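Local coordinates for Poly(Beta-D-mannuronate) lyase (Pseudopedobacter saltans, PDB 7O79), which probably acts as a poly(beta-D-mannuronate) lyase, a polysaccharide lyase of family 6 that cleaves alginate chains by beta-elimination, at residues F108-K113 against G136-Q141; L66-P71 against C98-T103; C284-E289 against V309-H314; N216-I221 against N238-E243. All blocks are in the same frame, centred on the assembly; numbering follows the deposited sequence.

Along the chain, the four contacts close one after another, and none nests in or crosses another. Contact 2 comes first, joining the end of strand 65-68 to the start of strand 99-106 across the interior of the right-handed parallel beta-helix. Contact 1 follows, bringing together two loops that leave strands 99-106 and 128-135, neighbours in successive coils; its centre is about 22 Å from that of contact 2. Contact 4 then pairs strands 219-226 and 241-248 side by side, its centre about 10 Å from that of the chain. Contact 3 closes last, between loops after strands 280-283 and 308-309; its nearest atoms are about 5 Å from contact 4, without touching.

Contact 1. Residues F108-K113 against G136-Q141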
loop_
_atom_site.group_PDB
_atom_site.type_symbol
_atom_site.label_atom_id
_atom_site.label_comp_id
_atom_site.label_asym_id
_atom_site.label_seq_id
_atom_site.Cartn_x
_atom_site.Cartn_y
_atom_site.Cartn_z
ATOM N N PHE A 108 -18.360 0.306 -7.982
ATOM C CA PHE A 108 -19.036 -0.927 -7.573
ATOM C C PHE A 108 -19.443 -0.877 -6.099
ATOM O O PHE A 108 -19.101 -1.749 -5.293
ATOM C CB PHE A 108 -18.118 -2.108 -7.855
ATOM C CG PHE A 108 -18.833 -3.414 -8.056
ATOM C CD1 PHE A 108 -19.496 -3.694 -9.239
ATOM C CD2 PHE A 108 -18.799 -4.383 -7.061
ATOM C CE1 PHE A 108 -20.135 -4.917 -9.431
ATOM C CE2 PHE A 108 -19.438 -5.614 -7.230
ATOM C CZ PHE A 108 -20.110 -5.883 -8.425
ATOM N N ASN A 109 -20.243 0.147 -5.767
ATOM C CA ASN A 109 -20.433 0.607 -4.401
ATOM C C ASN A 109 -21.803 0.250 -3.824
ATOM O O ASN A 109 -22.813 0.252 -4.533
ATOM C CB ASN A 109 -20.230 2.125 -4.319
ATOM C CG ASN A 109 -18.814 2.535 -4.678
ATOM O OD1 ASN A 109 -17.853 1.888 -4.250
ATOM N ND2 ASN A 109 -18.672 3.622 -5.433
ATOM N N PRO A 110 -21.861 -0.045 -2.534
ATOM C CA PRO A 110 -23.140 -0.273 -1.860
ATOM C C PRO A 110 -23.770 1.071 -1.512
ATOM O O PRO A 110 -23.206 2.132 -1.788
ATOM C CB PRO A 110 -22.724 -1.038 -0.609
ATOM C CG PRO A 110 -21.401 -0.383 -0.258
ATOM C CD PRO A 110 -20.739 -0.043 -1.574
ATOM N N SER A 111 -24.954 1.022 -0.887
ATOM C CA SER A 111 -25.618 2.286 -0.578
ATOM C C SER A 111 -25.102 2.904 0.722
ATOM O O SER A 111 -24.998 4.129 0.815
ATOM C CB SER A 111 -27.141 2.112 -0.538
ATOM O OG SER A 111 -27.522 1.143 0.410
ATOM N N GLN A 112 -24.777 2.108 1.742
ATOM C CA GLN A 112 -24.219 2.682 2.962
ATOM C C GLN A 112 -22.699 2.531 2.892
ATOM O O GLN A 112 -22.204 1.445 2.579
ATOM C CB GLN A 112 -24.676 2.022 4.279
ATOM C CG GLN A 112 -26.134 2.186 4.827
ATOM C CD GLN A 112 -27.199 1.418 4.046
ATOM O OE1 GLN A 112 -28.128 1.980 3.482
ATOM N NE2 GLN A 112 -27.139 0.075 4.168
ATOM N N LYS A 113 -21.965 3.588 3.246
ATOM C CA LYS A 113 -20.517 3.477 3.411
ATOM C C LYS A 113 -20.138 2.377 4.400
ATOM O O LYS A 113 -19.126 1.689 4.226
ATOM C CB LYS A 113 -19.953 4.827 3.864
ATOM C CG LYS A 113 -18.500 4.788 4.332
ATOM C CD LYS A 113 -18.036 6.160 4.798
ATOM C CE LYS A 113 -18.585 6.538 6.178
ATOM N NZ LYS A 113 -17.916 7.785 6.676
ATOM N N GLY A 136 -13.550 4.808 -7.935
ATOM C CA GLY A 136 -14.751 5.236 -7.247
ATOM C C GLY A 136 -15.145 4.487 -5.986
ATOM O O GLY A 136 -16.243 4.733 -5.471
ATOM N N LYS A 137 -14.304 3.596 -5.457
ATOM C CA LYS A 137 -14.693 2.880 -4.245
ATOM C C LYS A 137 -14.979 3.867 -3.115
ATOM O O LYS A 137 -14.193 4.788 -2.859
ATOM C CB LYS A 137 -13.609 1.898 -3.820
ATOM C CG LYS A 137 -14.039 1.021 -2.654
ATOM C CD LYS A 137 -12.886 0.187 -2.101
ATOM C CE LYS A 137 -13.414 -1.056 -1.434
ATOM N NZ LYS A 137 -13.749 -0.783 0.013
ATOM N N ASN A 138 -16.121 3.691 -2.441
ATOM C CA ASN A 138 -16.550 4.700 -1.486
ATOM C C ASN A 138 -16.986 4.127 -0.142
ATOM O O ASN A 138 -17.479 4.884 0.702
ATOM C CB ASN A 138 -17.658 5.570 -2.101
ATOM C CG ASN A 138 -19.002 4.854 -2.208
ATOM O OD1 ASN A 138 -19.132 3.679 -1.870
ATOM N ND2 ASN A 138 -20.019 5.589 -2.645
ATOM N N ASN A 139 -16.781 2.836 0.102
ATOM C CA ASN A 139 -17.194 2.187 1.342
ATOM C C ASN A 139 -15.982 1.762 2.163
ATOM O O ASN A 139 -14.831 1.829 1.717
ATOM C CB ASN A 139 -18.077 0.968 1.056
ATOM C CG ASN A 139 -17.363 -0.095 0.217
ATOM O OD1 ASN A 139 -16.449 0.214 -0.549
ATOM N ND2 ASN A 139 -17.770 -1.350 0.378
ATOM N N MET A 140 -16.272 1.295 3.377
ATOM C CA MET A 140 -15.264 0.799 4.298
ATOM C C MET A 140 -14.509 -0.386 3.688
ATOM O O MET A 140 -14.980 -1.032 2.751
ATOM C CB MET A 140 -15.925 0.385 5.618
ATOM C CG MET A 140 -16.352 1.536 6.559
ATOM S SD MET A 140 -15.326 3.040 6.558
ATOM C CE MET A 140 -13.866 2.468 7.406
ATOM N N GLN A 141 -13.304 -0.662 4.247
ATOM C CA GLN A 141 -12.347 -1.718 3.881
ATOM C C GLN A 141 -11.355 -1.223 2.837
ATOM O O GLN A 141 -11.712 -0.452 1.939
ATOM C CB GLN A 141 -13.056 -2.990 3.399
ATOM C CG GLN A 141 -13.804 -3.661 4.529
ATOM C CD GLN A 141 -12.845 -4.202 5.568
ATOM O OE1 GLN A 141 -12.682 -3.633 6.641
ATOM N NE2 GLN A 141 -12.339 -5.406 5.317
#
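N109 reaches across to the 136-138 backbone with both ends of its amide. ND2 donates to G136 O at 2.7 Å, and OD1 accepts N138 N at 3.1 Å, the donor standing well above the carbonyl plane. The two segments are loops of a right-handed parallel beta-helix, leaving strands 99-106 and 128-135 of adjacent coils, so one side chain ties together corresponding turns of the solenoid. The CB of N109 points toward 136-141, and chi1 -63° sets CG anti to the carbonyl carbon. Over this amide lies that of N138, the two planes stacked at 23° with N109 CG and N138 CG 3.4 Å apart. Farther along, P110 crosses the side chain of N139 at about a right angle, its CD 3.8 Å from N139 ND2. N139 ND2 itself donates to T115 O. The second layer fixes the 136-141 backbone: K137 points away from 108-113 and its NZ donates to N139 OD1, Q141 O and Y117 O, while W119 makes a cation-pi contact with it. G136 has a positive phi that would jam a CB against the preceding carbonyl. At the far end K113 CG touches N138 O (3.8 Å), and K113 NZ turns outward to a salt bridge with D169. The backbone closes there with a bond from M140 N to K113 O, 3.0 Å long.

Contact 2. Residues L66-P71 against C98-T103; sequences LSFDAP and CKLENT
The ring of F68 stacks with the ring of F93, while C98, K99 and L100 of the other segment come at it obliquely. CB of C98 is nearest, 3.5 Å from F68 CD2, and the far end of the ring meets K99 O (3.6 Å from CE2) and L100 CB (4.1 Å from CZ). The sulfur of C98 makes a sulfur-aromatic contact, SG lying 5.0 Å from the ring centroid and 59° off its normal. In F68, chi1 -66° sets CG anti to the carbonyl carbon, on a side chain whose CB already points toward 98-103. The side chain of L100 crosses it at about a right angle. Strands 65-68 and 99-106 belong to different faces of the parallel beta-helix, so their short segments run at 143° with axes 9.8 Å apart, and the contact is made by side chains across the interior. V75 of strand 73-83 touches L66, F68 and L100, and I91 of strand 89-93 touches F68 and L100. An alanine in place of F68 would remove the ring and is likely to leave F93 without its stacking partner and open a gap between L66, C98 and L100. In the same packing, L66 CD2 meets L100 CD1 at 4.4 Å. Beyond strand 65-68, SG of C98 lies 3.1 Å from A70 O, a buried carbonyl oxygen without a hydrogen-bond partner in the model.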
loop_
_atom_site.group_PDB
_atom_site.type_symbol
_atom_site.label_atom_id
_atom_site.label_comp_id
_atom_site.label_asym_id
_atom_site.label_seq_id
_atom_site.Cartn_x
_atom_site.Cartn_y
_atom_site.Cartn_z
ATOM N N LEU A 66 -15.674 -12.700 -7.869
ATOM C CA LEU A 66 -14.763 -13.677 -8.450
ATOM C C LEU A 66 -13.803 -14.156 -7.378
ATOM O O LEU A 66 -13.217 -13.335 -6.665
ATOM C CB LEU A 66 -13.983 -13.059 -9.612
ATOM C CG LEU A 66 -12.702 -13.743 -10.095
ATOM C CD1 LEU A 66 -13.019 -15.036 -10.834
ATOM C CD2 LEU A 66 -11.925 -12.795 -11.008
ATOM N N SER A 67 -13.645 -15.478 -7.282
ATOM C CA SER A 67 -12.749 -16.136 -6.339
ATOM C C SER A 67 -11.844 -17.091 -7.102
ATOM O O SER A 67 -12.335 -17.981 -7.804
ATOM C CB SER A 67 -13.535 -16.906 -5.269
ATOM O OG SER A 67 -14.306 -16.014 -4.490
ATOM N N PHE A 68 -10.531 -16.912 -6.958
ATOM C CA PHE A 68 -9.546 -17.856 -7.485
ATOM C C PHE A 68 -9.362 -18.940 -6.429
ATOM O O PHE A 68 -8.761 -18.684 -5.386
ATOM C CB PHE A 68 -8.206 -17.172 -7.749
ATOM C CG PHE A 68 -8.219 -16.135 -8.850
ATOM C CD1 PHE A 68 -8.546 -14.824 -8.576
ATOM C CD2 PHE A 68 -7.853 -16.467 -10.142
ATOM C CE1 PHE A 68 -8.531 -13.850 -9.578
ATOM C CE2 PHE A 68 -7.828 -15.504 -11.144
ATOM C CZ PHE A 68 -8.174 -14.195 -10.860
ATOM N N ASP A 69 -9.872 -20.148 -6.675
ATOM C CA ASP A 69 -9.866 -21.187 -5.644
ATOM C C ASP A 69 -9.097 -22.434 -6.052
ATOM O O ASP A 69 -9.328 -23.503 -5.474
ATOM C CB ASP A 69 -11.291 -21.579 -5.240
ATOM C CG ASP A 69 -12.115 -20.390 -4.751
ATOM O OD1 ASP A 69 -11.539 -19.431 -4.193
ATOM O OD2 ASP A 69 -13.345 -20.418 -4.927
ATOM N N ALA A 70 -8.210 -22.325 -7.044
ATOM C CA ALA A 70 -7.269 -23.378 -7.404
ATOM C C ALA A 70 -6.088 -22.727 -8.119
ATOM O O ALA A 70 -6.210 -21.598 -8.618
ATOM C CB ALA A 70 -7.932 -24.451 -8.287
ATOM N N PRO A 71 -4.922 -23.373 -8.134
ATOM C CA PRO A 71 -3.720 -22.695 -8.637
ATOM C C PRO A 71 -3.674 -22.622 -10.156
ATOM O O PRO A 71 -4.359 -23.360 -10.870
ATOM C CB PRO A 71 -2.570 -23.552 -8.096
ATOM C CG PRO A 71 -3.160 -24.923 -7.971
ATOM C CD PRO A 71 -4.605 -24.689 -7.545
ATOM N N CYS A 98 -2.033 -17.483 -9.295
ATOM C CA CYS A 98 -3.088 -17.024 -10.192
ATOM C C CYS A 98 -2.797 -15.600 -10.654
ATOM O O CYS A 98 -1.953 -14.901 -10.087
ATOM C CB CYS A 98 -4.460 -17.107 -9.521
ATOM S SG CYS A 98 -4.929 -18.796 -9.077
ATOM N N LYS A 99 -3.505 -15.178 -11.707
ATOM C CA LYS A 99 -3.286 -13.867 -12.290
ATOM C C LYS A 99 -4.602 -13.229 -12.692
ATOM O O LYS A 99 -5.436 -13.867 -13.336
ATOM C CB LYS A 99 -2.358 -13.943 -13.515
ATOM C CG LYS A 99 -2.062 -12.553 -14.125
ATOM C CD LYS A 99 -0.941 -12.600 -15.177
ATOM C CE LYS A 99 -1.089 -13.789 -16.118
ATOM N NZ LYS A 99 -0.709 -13.473 -17.527
ATOM N N LEU A 100 -4.765 -11.958 -12.339
ATOM C CA LEU A 100 -5.848 -11.124 -12.840
ATOM C C LEU A 100 -5.238 -10.043 -13.718
ATOM O O LEU A 100 -4.298 -9.364 -13.297
ATOM C CB LEU A 100 -6.629 -10.466 -11.701
ATOM C CG LEU A 100 -7.712 -9.476 -12.162
ATOM C CD1 LEU A 100 -8.840 -10.263 -12.807
ATOM C CD2 LEU A 100 -8.244 -8.622 -11.022
ATOM N N GLU A 101 -5.758 -9.877 -14.930
ATOM C CA GLU A 101 -5.261 -8.770 -15.727
ATOM C C GLU A 101 -6.350 -8.244 -16.639
ATOM O O GLU A 101 -7.343 -8.919 -16.913
ATOM C CB GLU A 101 -3.982 -9.144 -16.495
ATOM C CG GLU A 101 -3.991 -10.397 -17.304
ATOM C CD GLU A 101 -2.617 -10.630 -17.955
ATOM O OE1 GLU A 101 -2.396 -11.704 -18.531
ATOM O OE2 GLU A 101 -1.759 -9.714 -17.917
ATOM N N ASN A 102 -6.164 -6.980 -17.042
ATOM C CA ASN A 102 -7.043 -6.274 -17.970
ATOM C C ASN A 102 -8.478 -6.204 -17.451
ATOM O O ASN A 102 -9.428 -6.257 -18.223
ATOM C CB ASN A 102 -6.997 -6.900 -19.369
ATOM C CG ASN A 102 -7.109 -5.854 -20.478
ATOM O OD1 ASN A 102 -6.833 -4.674 -20.258
ATOM N ND2 ASN A 102 -7.505 -6.285 -21.675
ATOM N N THR A 103 -8.637 -6.039 -16.141
ATOM C CA THR A 103 -9.939 -6.002 -15.488
ATOM C C THR A 103 -10.139 -4.663 -14.788
ATOM O O THR A 103 -9.189 -4.079 -14.271
ATOM C CB THR A 103 -10.054 -7.170 -14.491
ATOM O OG1 THR A 103 -9.998 -8.399 -15.220
ATOM C CG2 THR A 103 -11.347 -7.105 -13.642
#

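Contact 3. Residues C284-E289 against V309-H314; sequences CGEYIE and VPRYGH
E286, its CG anti to the backbone N (chi1 -171°) and its chain extended beyond, brings its carboxylate to R311 and finds donors for both oxygens. OE1 accepts R311 N at 2.7 Å, met from above the carboxylate plane, and also a water 2.7 Å away that donates onward to V309 O. OE2 uses its syn lone pair for a salt bridge with R311 NH1 at 2.9 Å, at the edge of the guanidinium; it also takes Q347 N. The carboxylate and guanidinium planes stand nearly perpendicular, 87° apart. NH2 of R311 has its own acceptor, E297 O. The backbone joins in, E286 N donating to Y312 O at 2.9 Å. Beside this polar patch, I288 CG2 packs on P310 CB at 3.8 Å. G285 comes close to H314 with no side chain in the way; a CB there would sit 2.4 Å from H314 CA, a clash. The loops follow strand 280-283 of the beta-helix and strand 308-309, half of a small antiparallel pair with 299-300. R235 binds R311 O and makes a cation-pi contact with Y312. With four donors around it, one of them the R311 guanidinium, the buried carboxylate of E286 is probably ionised.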
loop_
_atom_site.group_PDB
_atom_site.type_symbol
_atom_site.label_atom_id
_atom_site.label_comp_id
_atom_site.label_asym_id
_atom_site.label_seq_id
_atom_site.Cartn_x
_atom_site.Cartn_y
_atom_site.Cartn_z
ATOM N N CYS A 284 8.190 8.260 16.243
ATOM C CA CYS A 284 8.798 7.776 17.475
ATOM C C CYS A 284 8.224 6.412 17.851
ATOM O O CYS A 284 7.026 6.155 17.701
ATOM C CB CYS A 284 8.570 8.766 18.620
ATOM S SG CYS A 284 9.346 10.382 18.414
ATOM N N GLY A 285 9.082 5.536 18.326
ATOM C CA GLY A 285 8.641 4.218 18.722
ATOM C C GLY A 285 8.204 4.195 20.171
ATOM O O GLY A 285 8.462 5.127 20.941
ATOM N N GLU A 286 7.560 3.096 20.546
ATOM C CA GLU A 286 7.088 2.911 21.910
ATOM C C GLU A 286 8.020 2.017 22.716
ATOM O O GLU A 286 8.356 0.909 22.288
ATOM C CB GLU A 286 5.678 2.329 21.934
ATOM C CG GLU A 286 5.151 2.372 23.355
ATOM C CD GLU A 286 3.723 1.934 23.491
ATOM O OE1 GLU A 286 3.338 0.880 22.934
ATOM O OE2 GLU A 286 2.997 2.651 24.198
ATOM N N TYR A 287 8.414 2.493 23.894
ATOM C CA TYR A 287 9.177 1.690 24.847
ATOM C C TYR A 287 8.249 0.708 25.556
ATOM O O TYR A 287 7.203 1.114 26.065
ATOM C CB TYR A 287 9.838 2.615 25.863
ATOM C CG TYR A 287 10.650 1.939 26.945
ATOM C CD1 TYR A 287 11.908 1.392 26.674
ATOM C CD2 TYR A 287 10.161 1.854 28.251
ATOM C CE1 TYR A 287 12.658 0.787 27.685
ATOM C CE2 TYR A 287 10.891 1.255 29.251
ATOM C CZ TYR A 287 12.137 0.733 28.975
ATOM O OH TYR A 287 12.853 0.147 29.995
ATOM N N ILE A 288 8.620 -0.577 25.594
ATOM C CA ILE A 288 7.779 -1.613 26.192
ATOM C C ILE A 288 8.519 -2.487 27.190
ATOM O O ILE A 288 7.925 -3.423 27.729
ATOM C CB ILE A 288 7.112 -2.509 25.122
ATOM C CG1 ILE A 288 8.161 -3.402 24.444
ATOM C CG2 ILE A 288 6.304 -1.694 24.125
ATOM C CD1 ILE A 288 7.571 -4.558 23.646
ATOM N N GLU A 289 9.803 -2.233 27.451
ATOM C CA GLU A 289 10.551 -3.152 28.299
ATOM C C GLU A 289 9.981 -3.182 29.708
ATOM O O GLU A 289 9.955 -4.237 30.350
ATOM C CB GLU A 289 12.032 -2.773 28.324
ATOM C CG GLU A 289 12.912 -3.705 29.176
ATOM C CD GLU A 289 12.803 -5.177 28.780
ATOM O OE1 GLU A 289 12.382 -5.996 29.630
ATOM O OE2 GLU A 289 13.105 -5.515 27.613
ATOM N N VAL A 309 3.459 -5.817 22.570
ATOM C CA VAL A 309 4.167 -5.229 21.433
ATOM C C VAL A 309 4.086 -3.698 21.542
ATOM O O VAL A 309 3.239 -3.164 22.264
ATOM C CB VAL A 309 3.593 -5.710 20.078
ATOM C CG1 VAL A 309 3.756 -7.219 19.940
ATOM C CG2 VAL A 309 2.124 -5.301 19.932
ATOM N N PRO A 310 4.974 -2.985 20.849
ATOM C CA PRO A 310 4.862 -1.524 20.865
ATOM C C PRO A 310 3.738 -1.070 19.959
ATOM O O PRO A 310 3.402 -1.726 18.968
ATOM C CB PRO A 310 6.227 -1.034 20.353
ATOM C CG PRO A 310 6.957 -2.209 19.876
ATOM C CD PRO A 310 6.177 -3.452 20.132
ATOM N N ARG A 311 3.151 0.076 20.330
ATOM C CA ARG A 311 2.202 0.753 19.452
ATOM C C ARG A 311 2.859 1.134 18.127
ATOM O O ARG A 311 2.237 1.017 17.065
ATOM C CB ARG A 311 1.644 1.997 20.148
ATOM C CG ARG A 311 0.515 1.693 21.168
ATOM C CD ARG A 311 0.323 2.872 22.114
ATOM N NE ARG A 311 -0.869 2.661 22.939
ATOM C CZ ARG A 311 -0.864 2.042 24.116
ATOM N NH1 ARG A 311 0.278 1.598 24.633
ATOM N NH2 ARG A 311 -1.997 1.874 24.783
ATOM N N TYR A 312 4.110 1.608 18.177
ATOM C CA TYR A 312 4.914 1.932 16.991
ATOM C C TYR A 312 6.324 1.375 17.177
ATOM O O TYR A 312 6.914 1.533 18.248
ATOM C CB TYR A 312 4.975 3.459 16.746
ATOM C CG TYR A 312 3.645 4.040 16.300
ATOM C CD1 TYR A 312 2.678 4.396 17.237
ATOM C CD2 TYR A 312 3.344 4.200 14.946
ATOM C CE1 TYR A 312 1.446 4.893 16.850
ATOM C CE2 TYR A 312 2.116 4.720 14.545
ATOM C CZ TYR A 312 1.171 5.060 15.512
ATOM O OH TYR A 312 -0.054 5.578 15.157
ATOM N N GLY A 313 6.862 0.722 16.147
ATOM C CA GLY A 313 8.240 0.245 16.218
ATOM C C GLY A 313 9.263 1.375 16.166
ATOM O O GLY A 313 9.144 2.323 15.389
ATOM N N HIS A 314 10.284 1.262 17.014
ATOM C CA HIS A 314 11.410 2.188 17.017
ATOM C C HIS A 314 12.027 2.257 15.618
ATOM O O HIS A 314 12.263 1.225 14.990
ATOM C CB HIS A 314 12.439 1.683 18.037
ATOM C CG HIS A 314 13.473 2.689 18.439
ATOM N ND1 HIS A 314 14.484 2.390 19.326
ATOM C CD2 HIS A 314 13.641 3.992 18.101
ATOM C CE1 HIS A 314 15.232 3.463 19.517
ATOM N NE2 HIS A 314 14.745 4.446 18.780
HETATM O O HOH W 1 2.505 -1.271 24.255
#

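Contact 4. Residues N216-I221 against N238-E243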
loop_
_atom_site.group_PDB
_atom_site.type_symbol
_atom_site.label_atom_id
_atom_site.label_comp_id
_atom_site.label_asym_id
_atom_site.label_seq_id
_atom_site.Cartn_x
_atom_site.Cartn_y
_atom_site.Cartn_z
ATOM N N ASN A 216 6.490 -7.272 7.086
ATOM C CA ASN A 216 7.886 -7.113 6.671
ATOM C C ASN A 216 8.118 -7.418 5.194
ATOM O O ASN A 216 7.334 -8.104 4.534
ATOM C CB ASN A 216 8.843 -8.019 7.475
ATOM C CG ASN A 216 8.785 -7.779 8.960
ATOM O OD1 ASN A 216 8.151 -6.836 9.430
ATOM N ND2 ASN A 216 9.494 -8.607 9.713
ATOM N N ARG A 217 9.251 -6.896 4.699
ATOM C CA ARG A 217 9.875 -7.274 3.420
ATOM C C ARG A 217 9.003 -6.983 2.211
ATOM O O ARG A 217 9.039 -7.702 1.214
ATOM C CB ARG A 217 10.332 -8.729 3.414
ATOM C CG ARG A 217 10.999 -9.142 4.674
ATOM C CD ARG A 217 12.491 -9.030 4.492
ATOM N NE ARG A 217 13.211 -9.267 5.737
ATOM C CZ ARG A 217 14.490 -8.964 5.934
ATOM N NH1 ARG A 217 15.203 -8.394 4.967
ATOM N NH2 ARG A 217 15.058 -9.226 7.107
ATOM N N ASN A 218 8.279 -5.893 2.274
ATOM C CA ASN A 218 7.458 -5.464 1.172
ATOM C C ASN A 218 8.215 -4.489 0.285
ATOM O O ASN A 218 9.130 -3.864 0.723
ATOM C CB ASN A 218 6.185 -4.845 1.699
ATOM C CG ASN A 218 5.368 -5.830 2.508
ATOM O OD1 ASN A 218 4.921 -6.801 2.006
ATOM N ND2 ASN A 218 5.243 -5.581 3.744
ATOM N N LYS A 219 7.826 -4.419 -0.973
ATOM C CA LYS A 219 8.421 -3.518 -1.939
ATOM C C LYS A 219 7.425 -2.537 -2.552
ATOM O O LYS A 219 6.548 -2.930 -3.267
ATOM C CB LYS A 219 9.057 -4.304 -3.065
ATOM C CG LYS A 219 9.866 -5.486 -2.625
ATOM C CD LYS A 219 11.081 -4.979 -1.916
ATOM C CE LYS A 219 12.307 -5.824 -2.133
ATOM N NZ LYS A 219 12.620 -6.501 -0.871
ATOM N N VAL A 220 7.639 -1.255 -2.313
ATOM C CA VAL A 220 6.825 -0.177 -2.841
ATOM C C VAL A 220 7.785 0.553 -3.785
ATOM O O VAL A 220 8.567 1.343 -3.361
ATOM C CB VAL A 220 6.267 0.705 -1.732
ATOM C CG1 VAL A 220 5.364 1.742 -2.312
ATOM C CG2 VAL A 220 5.480 -0.133 -0.762
ATOM N N ILE A 221 7.677 0.237 -5.073
ATOM C CA ILE A 221 8.681 0.595 -6.082
ATOM C C ILE A 221 8.014 1.283 -7.263
ATOM O O ILE A 221 7.054 0.752 -7.828
ATOM C CB ILE A 221 9.438 -0.638 -6.614
ATOM C CG1 ILE A 221 9.920 -1.562 -5.505
ATOM C CG2 ILE A 221 10.624 -0.200 -7.475
ATOM C CD1 ILE A 221 10.761 -0.853 -4.495
ATOM N N ASN A 238 8.909 -4.331 9.625
ATOM C CA ASN A 238 10.327 -4.032 9.527
ATOM C C ASN A 238 10.855 -4.435 8.153
ATOM O O ASN A 238 10.254 -5.238 7.445
ATOM C CB ASN A 238 11.134 -4.728 10.646
ATOM C CG ASN A 238 10.603 -4.411 12.048
ATOM O OD1 ASN A 238 10.760 -3.287 12.530
ATOM N ND2 ASN A 238 9.964 -5.383 12.694
ATOM N N PHE A 239 12.003 -3.859 7.787
ATOM C CA PHE A 239 12.691 -4.177 6.523
ATOM C C PHE A 239 11.775 -4.000 5.306
ATOM O O PHE A 239 11.653 -4.879 4.448
ATOM C CB PHE A 239 13.291 -5.587 6.566
ATOM C CG PHE A 239 13.918 -5.930 7.889
ATOM C CD1 PHE A 239 15.162 -5.422 8.228
ATOM C CD2 PHE A 239 13.285 -6.779 8.778
ATOM C CE1 PHE A 239 15.740 -5.730 9.449
ATOM C CE2 PHE A 239 13.860 -7.090 9.989
ATOM C CZ PHE A 239 15.088 -6.569 10.323
ATOM N N ASN A 240 11.129 -2.842 5.221
ATOM C CA ASN A 240 10.348 -2.531 4.036
ATOM C C ASN A 240 11.147 -1.639 3.099
ATOM O O ASN A 240 12.066 -0.938 3.518
ATOM C CB ASN A 240 9.019 -1.881 4.409
ATOM C CG ASN A 240 8.041 -2.894 4.977
ATOM O OD1 ASN A 240 7.826 -3.961 4.378
ATOM N ND2 ASN A 240 7.485 -2.600 6.147
ATOM N N THR A 241 10.807 -1.704 1.814
ATOM C CA THR A 241 11.520 -0.968 0.775
ATOM C C THR A 241 10.554 -0.026 0.074
ATOM O O THR A 241 9.518 -0.456 -0.447
ATOM C CB THR A 241 12.183 -1.911 -0.230
ATOM O OG1 THR A 241 13.192 -2.683 0.430
ATOM C CG2 THR A 241 12.825 -1.123 -1.364
ATOM N N ILE A 242 10.889 1.261 0.074
ATOM C CA ILE A 242 10.088 2.294 -0.574
ATOM C C ILE A 242 11.063 3.065 -1.454
ATOM O O ILE A 242 11.860 3.860 -0.951
ATOM C CB ILE A 242 9.384 3.205 0.441
ATOM C CG1 ILE A 242 8.494 2.349 1.350
ATOM C CG2 ILE A 242 8.502 4.231 -0.270
ATOM C CD1 ILE A 242 7.815 3.121 2.445
ATOM N N GLU A 243 11.021 2.817 -2.763
ATOM C CA GLU A 243 12.058 3.284 -3.675
ATOM C C GLU A 243 11.474 3.742 -4.995
ATOM O O GLU A 243 10.536 3.136 -5.508
ATOM C CB GLU A 243 13.102 2.196 -3.967
ATOM C CG GLU A 243 13.926 1.819 -2.768
ATOM C CD GLU A 243 14.969 0.755 -3.078
ATOM O OE1 GLU A 243 15.874 0.571 -2.230
ATOM O OE2 GLU A 243 14.845 0.078 -4.126
HETATM O O HOH W 2 12.315 -4.866 1.770
#
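R217 and F239 share nearly the same first torsion, CG anti to the carbonyl carbon (chi1 -43° and -40°), both at positive phi, and their side chains lie side by side, pointing the same way. The R217 chain bends at chi2, and its guanidinium lies flat on the ring, centres 4.2 Å apart and planes at 13°. This is an off-centre cation-pi stack: NH2 sits over the ring toward its rim, 3.5 Å from F239 CD2, while F239 CB covers the centre of the guanidinium. An alanine in place of R217 would probably leave this face of F239 without its cationic partner and the ring freer to turn. Both residues lie in turns that lead into adjacent parallel strands, 219-226 and 241-248, of successive coils of the beta-helix. Asparagines pair across the coils there. N216 OD1 takes N238 N at 2.6 Å. N240 lies beside N218, its OD1 taking N218 N at 2.9 Å, in the carbonyl plane, with a weak second bond from N218 ND2. N218 OD1 is held by F193 N. The strands then pair through T241 N to N218 O, V220 N to T241 O and E243 N to V220 O. I221 CD1 touches both T241 CG2 (3.8 Å) and E243 CB, and on the opposite face V220 CB lies beside I242 CG1. A water joins F239 O (2.8 Å), T241 OG1 and K219 NZ.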